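Local coordinates for glutathione S-transferase domain (Burkholderia graminis, PDB 4MF5), which binds glutathione and probably transfers it to electrophilic substrates, as glutathione transferases do, at residues 50-62 and 201-214. Residues are numbered along the deposited sequence; the frame is centred on the assembly and turned at random.
With GSH (glutathione), chain D.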
loop_
_atom_site.group_PDB
_atom_site.type_symbol
_atom_site.label_atom_id
_atom_site.label_comp_id
_atom_site.label_asym_id
_atom_site.label_seq_id
_atom_site.Cartn_x
_atom_site.Cartn_y
_atom_site.Cartn_z
ATOM N N THR A 50 10.730 14.032 -2.589
ATOM C CA THR A 50 9.786 13.511 -3.555
ATOM C C THR A 50 8.475 13.223 -2.837
ATOM O O THR A 50 8.429 13.257 -1.627
ATOM C CB THR A 50 10.343 12.211 -4.128
ATOM O OG1 THR A 50 10.443 11.290 -3.045
ATOM C CG2 THR A 50 11.711 12.429 -4.773
ATOM N N PRO A 51 7.404 12.866 -3.563
ATOM C CA PRO A 51 6.132 12.692 -2.831
ATOM C C PRO A 51 6.171 11.677 -1.708
ATOM O O PRO A 51 5.589 11.918 -0.637
ATOM C CB PRO A 51 5.153 12.302 -3.936
ATOM C CG PRO A 51 5.734 12.931 -5.134
ATOM C CD PRO A 51 7.216 12.881 -5.018
ATOM N N ASN A 52 6.794 10.529 -1.911
ATOM C CA ASN A 52 6.826 9.541 -0.843
ATOM C C ASN A 52 7.664 10.023 0.333
ATOM O O ASN A 52 7.325 9.731 1.481
ATOM C CB ASN A 52 7.330 8.198 -1.331
ATOM C CG ASN A 52 6.372 7.543 -2.306
ATOM O OD1 ASN A 52 5.162 7.780 -2.244
ATOM N ND2 ASN A 52 6.885 6.670 -3.165
ATOM N N GLY A 53 8.758 10.735 0.074
ATOM C CA GLY A 53 9.577 11.259 1.136
ATOM C C GLY A 53 8.882 12.323 1.956
ATOM O O GLY A 53 8.946 12.322 3.194
ATOM N N VAL A 54 8.211 13.250 1.287
ATOM C CA VAL A 54 7.585 14.336 2.010
ATOM C C VAL A 54 6.394 13.880 2.819
ATOM O O VAL A 54 6.023 14.550 3.778
ATOM C CB VAL A 54 7.211 15.545 1.118
ATOM C CG1 VAL A 54 8.446 16.079 0.409
ATOM C CG2 VAL A 54 6.076 15.226 0.163
ATOM N N LYS A 55 5.760 12.749 2.512
ATOM C CA LYS A 55 4.752 12.247 3.424
ATOM C C LYS A 55 5.332 12.204 4.834
ATOM O O LYS A 55 4.650 12.560 5.811
ATOM C CB LYS A 55 4.314 10.824 3.048
ATOM C CG LYS A 55 3.640 10.645 1.705
ATOM C CD LYS A 55 3.413 9.162 1.459
ATOM C CE LYS A 55 2.977 8.768 0.068
ATOM N NZ LYS A 55 2.932 7.298 -0.054
ATOM N N VAL A 56 6.541 11.656 4.956
ATOM C CA VAL A 56 7.133 11.428 6.257
ATOM C C VAL A 56 7.638 12.716 6.896
ATOM O O VAL A 56 7.407 12.944 8.071
ATOM C CB VAL A 56 8.188 10.328 6.178
ATOM C CG1 VAL A 56 8.894 10.157 7.513
ATOM C CG2 VAL A 56 7.531 9.027 5.747
ATOM N N SER A 57 8.353 13.553 6.149
ATOM C CA SER A 57 8.786 14.823 6.733
ATOM C C SER A 57 7.588 15.700 7.100
ATOM O O SER A 57 7.627 16.370 8.148
ATOM C CB SER A 57 9.760 15.546 5.819
ATOM O OG SER A 57 9.230 15.638 4.521
ATOM N N ILE A 58 6.523 15.707 6.289
ATOM C CA ILE A 58 5.322 16.433 6.665
ATOM C C ILE A 58 4.752 15.886 7.972
ATOM O O ILE A 58 4.403 16.636 8.876
ATOM C CB ILE A 58 4.266 16.419 5.550
ATOM C CG1 ILE A 58 4.770 17.246 4.348
ATOM C CG2 ILE A 58 2.930 16.915 6.067
ATOM C CD1 ILE A 58 3.953 17.059 3.084
ATOM N N MET A 59 4.639 14.566 8.093
ATOM C CA MET A 59 4.115 13.973 9.326
ATOM C C MET A 59 4.949 14.390 10.546
ATOM O O MET A 59 4.415 14.723 11.611
ATOM C CB MET A 59 4.085 12.455 9.177
ATOM C CG MET A 59 3.574 11.715 10.406
ATOM S SD MET A 59 1.841 12.099 10.737
ATOM C CE MET A 59 1.530 10.873 12.010
ATOM N N LEU A 60 6.264 14.371 10.406
ATOM C CA LEU A 60 7.153 14.781 11.477
ATOM C C LEU A 60 6.953 16.243 11.834
ATOM O O LEU A 60 6.912 16.604 13.015
ATOM C CB LEU A 60 8.610 14.482 11.108
ATOM C CG LEU A 60 8.936 12.991 11.033
ATOM C CD1 LEU A 60 10.216 12.749 10.241
ATOM C CD2 LEU A 60 9.031 12.359 12.414
ATOM N N GLU A 61 6.834 17.111 10.832
ATOM C CA GLU A 61 6.603 18.522 11.088
ATOM C C GLU A 61 5.239 18.772 11.713
ATOM O O GLU A 61 5.116 19.624 12.590
ATOM C CB GLU A 61 6.750 19.322 9.782
ATOM C CG GLU A 61 8.171 19.350 9.242
ATOM C CD GLU A 61 9.144 20.143 10.084
ATOM O OE1 GLU A 61 8.708 20.967 10.913
ATOM O OE2 GLU A 61 10.365 19.963 9.876
ATOM N N GLU A 62 4.213 18.043 11.293
ATOM C CA GLU A 62 2.875 18.208 11.853
ATOM C C GLU A 62 2.843 17.811 13.321
ATOM O O GLU A 62 2.235 18.499 14.146
ATOM C CB GLU A 62 1.859 17.356 11.082
ATOM C CG GLU A 62 1.555 17.860 9.679
ATOM C CD GLU A 62 0.590 19.019 9.580
ATOM O OE1 GLU A 62 0.152 19.540 10.641
ATOM O OE2 GLU A 62 0.263 19.406 8.442
ATOM N N TYR A 201 -8.119 16.255 9.839
ATOM C CA TYR A 201 -6.927 16.048 9.030
ATOM C C TYR A 201 -6.159 14.850 9.592
ATOM O O TYR A 201 -6.046 14.712 10.807
ATOM C CB TYR A 201 -6.089 17.321 9.128
ATOM C CG TYR A 201 -4.730 17.312 8.489
ATOM C CD1 TYR A 201 -4.576 17.380 7.111
ATOM C CD2 TYR A 201 -3.578 17.324 9.272
ATOM C CE1 TYR A 201 -3.316 17.481 6.533
ATOM C CE2 TYR A 201 -2.325 17.411 8.710
ATOM C CZ TYR A 201 -2.195 17.524 7.334
ATOM O OH TYR A 201 -0.964 17.695 6.728
ATOM N N SER A 202 -5.613 14.018 8.715
ATOM C CA SER A 202 -5.025 12.767 9.159
ATOM C C SER A 202 -3.902 12.303 8.258
ATOM O O SER A 202 -3.637 12.880 7.191
ATOM C CB SER A 202 -6.097 11.666 9.202
ATOM O OG SER A 202 -6.423 11.211 7.884
ATOM N N ILE A 203 -3.318 11.168 8.619
ATOM C CA ILE A 203 -2.339 10.519 7.786
ATOM C C ILE A 203 -2.873 10.178 6.397
ATOM O O ILE A 203 -2.073 10.029 5.468
ATOM C CB ILE A 203 -1.731 9.261 8.462
ATOM C CG1 ILE A 203 -2.777 8.194 8.799
ATOM C CG2 ILE A 203 -0.891 9.672 9.652
ATOM C CD1 ILE A 203 -2.164 6.898 9.261
ATOM N N ALA A 204 -4.188 9.994 6.226
ATOM C CA ALA A 204 -4.694 9.762 4.878
ATOM C C ALA A 204 -4.429 10.961 3.962
ATOM O O ALA A 204 -4.063 10.807 2.788
ATOM C CB ALA A 204 -6.181 9.433 4.919
ATOM N N ASP A 205 -4.635 12.162 4.486
ATOM C CA ASP A 205 -4.375 13.383 3.710
ATOM C C ASP A 205 -2.883 13.547 3.445
ATOM O O ASP A 205 -2.459 13.917 2.342
ATOM C CB ASP A 205 -4.940 14.592 4.468
ATOM C CG ASP A 205 -6.391 14.375 4.851
ATOM O OD1 ASP A 205 -7.226 14.288 3.923
ATOM O OD2 ASP A 205 -6.651 14.272 6.073
ATOM N N ILE A 206 -2.076 13.305 4.474
ATOM C CA ILE A 206 -0.632 13.421 4.352
ATOM C C ILE A 206 -0.081 12.454 3.301
ATOM O O ILE A 206 0.843 12.789 2.567
ATOM C CB ILE A 206 0.032 13.241 5.728
ATOM C CG1 ILE A 206 -0.390 14.395 6.657
ATOM C CG2 ILE A 206 1.543 13.162 5.589
ATOM C CD1 ILE A 206 0.039 14.218 8.103
ATOM N N ALA A 207 -0.662 11.249 3.221
ATOM C CA ALA A 207 -0.228 10.287 2.210
ATOM C C ALA A 207 -0.581 10.754 0.808
ATOM O O ALA A 207 0.142 10.498 -0.146
ATOM C CB ALA A 207 -0.846 8.933 2.467
ATOM N N THR A 208 -1.755 11.374 0.659
ATOM C CA THR A 208 -2.402 11.550 -0.639
ATOM C C THR A 208 -2.055 12.874 -1.310
ATOM O O THR A 208 -1.709 12.912 -2.497
ATOM C CB THR A 208 -3.918 11.410 -0.464
ATOM O OG1 THR A 208 -4.218 10.123 0.088
ATOM C CG2 THR A 208 -4.651 11.573 -1.766
ATOM N N PHE A 209 -2.178 13.977 -0.594
ATOM C CA PHE A 209 -2.033 15.289 -1.241
ATOM C C PHE A 209 -0.639 15.591 -1.796
ATOM O O PHE A 209 -0.563 16.291 -2.799
ATOM C CB PHE A 209 -2.617 16.410 -0.390
ATOM C CG PHE A 209 -4.115 16.306 -0.293
ATOM C CD1 PHE A 209 -4.912 16.632 -1.383
ATOM C CD2 PHE A 209 -4.732 15.795 0.835
ATOM C CE1 PHE A 209 -6.278 16.455 -1.333
ATOM C CE2 PHE A 209 -6.093 15.611 0.883
ATOM C CZ PHE A 209 -6.872 15.940 -0.214
ATOM N N PRO A 210 0.461 15.037 -1.241
ATOM C CA PRO A 210 1.748 15.248 -1.914
ATOM C C PRO A 210 1.762 14.694 -3.344
ATOM O O PRO A 210 2.458 15.222 -4.219
ATOM C CB PRO A 210 2.753 14.514 -1.017
ATOM C CG PRO A 210 2.122 14.618 0.345
ATOM C CD PRO A 210 0.664 14.365 0.067
ATOM N N TRP A 211 1.016 13.618 -3.569
ATOM C CA TRP A 211 0.917 13.024 -4.897
ATOM C C TRP A 211 0.032 13.840 -5.833
ATOM O O TRP A 211 0.345 13.980 -7.003
ATOM C CB TRP A 211 0.478 11.568 -4.791
ATOM C CG TRP A 211 1.647 10.659 -4.603
ATOM C CD1 TRP A 211 2.122 10.118 -3.439
ATOM C CD2 TRP A 211 2.552 10.273 -5.624
ATOM N NE1 TRP A 211 3.245 9.398 -3.685
ATOM C CE2 TRP A 211 3.533 9.468 -5.022
ATOM C CE3 TRP A 211 2.640 10.550 -6.988
ATOM C CZ2 TRP A 211 4.585 8.915 -5.747
ATOM C CZ3 TRP A 211 3.699 9.991 -7.705
ATOM C CH2 TRP A 211 4.645 9.193 -7.087
ATOM N N VAL A 212 -1.087 14.365 -5.329
ATOM C CA VAL A 212 -1.897 15.275 -6.130
ATOM C C VAL A 212 -1.058 16.495 -6.526
ATOM O O VAL A 212 -1.054 16.920 -7.686
ATOM C CB VAL A 212 -3.195 15.672 -5.405
ATOM C CG1 VAL A 212 -4.004 16.620 -6.281
ATOM C CG2 VAL A 212 -4.028 14.463 -5.033
ATOM N N ARG A 213 -0.341 17.050 -5.545
ATOM C CA ARG A 213 0.541 18.193 -5.783
ATOM C C ARG A 213 1.532 17.876 -6.910
ATOM O O ARG A 213 1.707 18.658 -7.850
ATOM C CB ARG A 213 1.277 18.555 -4.499
ATOM C CG ARG A 213 2.318 19.641 -4.648
ATOM C CD ARG A 213 2.986 19.927 -3.315
ATOM N NE ARG A 213 4.019 20.955 -3.417
ATOM C CZ ARG A 213 5.281 20.723 -3.721
ATOM N NH1 ARG A 213 5.706 19.492 -3.970
ATOM N NH2 ARG A 213 6.141 21.730 -3.777
ATOM N N ASN A 214 2.209 16.737 -6.818
ATOM C CA ASN A 214 3.245 16.367 -7.794
ATOM C C ASN A 214 2.646 16.145 -9.177
ATOM O O ASN A 214 3.254 16.498 -10.192
ATOM C CB ASN A 214 3.919 15.061 -7.279
ATOM C CG ASN A 214 5.248 14.711 -7.902
ATOM O OD1 ASN A 214 6.200 15.455 -7.794
ATOM N ND2 ASN A 214 5.349 13.484 -8.443
HETATM C CG1 GSH D . 9.232 5.130 -2.509
HETATM C CD1 GSH D . 9.956 6.278 -3.126
HETATM O OE1 GSH D . 9.569 7.457 -3.071
HETATM N N2 GSH D . 11.066 5.943 -3.725
HETATM C CA2 GSH D . 11.488 6.404 -5.026
HETATM C C2 GSH D . 12.950 6.162 -4.993
HETATM O O2 GSH D . 13.561 6.135 -3.864
HETATM C CB2 GSH D . 11.332 7.832 -5.477
HETATM S SG2 GSH D . 10.590 8.917 -4.275
HETATM N N3 GSH D . 13.530 5.950 -6.156
HETATM C CA3 GSH D . 14.895 5.488 -6.215
HETATM C C3 GSH D . 15.045 4.491 -7.339
HETATM O O31 GSH D . 14.050 4.273 -8.061
HETATM O O32 GSH D . 16.138 3.914 -7.527
#
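Chi1 of -67° sets CG of Asn-52 anti to its carbonyl carbon, and the Trp-211 indole swings across from the facing helix, so that the carboxamide oxygen arrives at the pyrrole edge of the ring. Trp-211 NE1 donates to Asn-52 OD1 at 2.9 Å (159°); the acceptor lies in the ring plane, whereas the donor stands above the carbonyl plane. An amide suits this place because it has two ends: OD1 takes the indole N-H, while ND2 gives a weak hydrogen bond to glutathione OE1, so Trp-211 probably acts as a second-shell residue that helps to orient Asn-52. Lys-55, its chain extended beyond CG past Ala-207, adds a weak bond from NZ to the same OD1; the ammonium is also bonded to Gln-144 and Ser-112. Over one face of the indole lies Pro-51, whose CB makes a CH-pi contact 3.5 Å from the centroid of the five-membered ring, while CG packs against the amide of Asn-214.

This contact is part of the interface between the two domains of the glutathione transferase fold: helix 51-62 of the thioredoxin-like N-terminal domain runs against helix 203-214 of the all-helical C-terminal domain, their axes 8.6 Å apart at 140°. Prolines fit the close approach, being compact and rigid: Pro-210, where the second helix kinks, offers CB to Val-54 CG2 at 3.6 Å and CG to Ile-58 CD1. Further along, branched Ile-206 spreads two ways, CG2 lying against the Lys-55 backbone oxygen and CD1 reaching Met-59 SD (3.8 Å). Met-59 CE meets Ile-203 CG2. At the far end Tyr-201 OH donates a weak hydrogen bond to Glu-62 OE2, 2.7 Å away, a carboxylate oxygen that also forms a salt bridge with Arg-243.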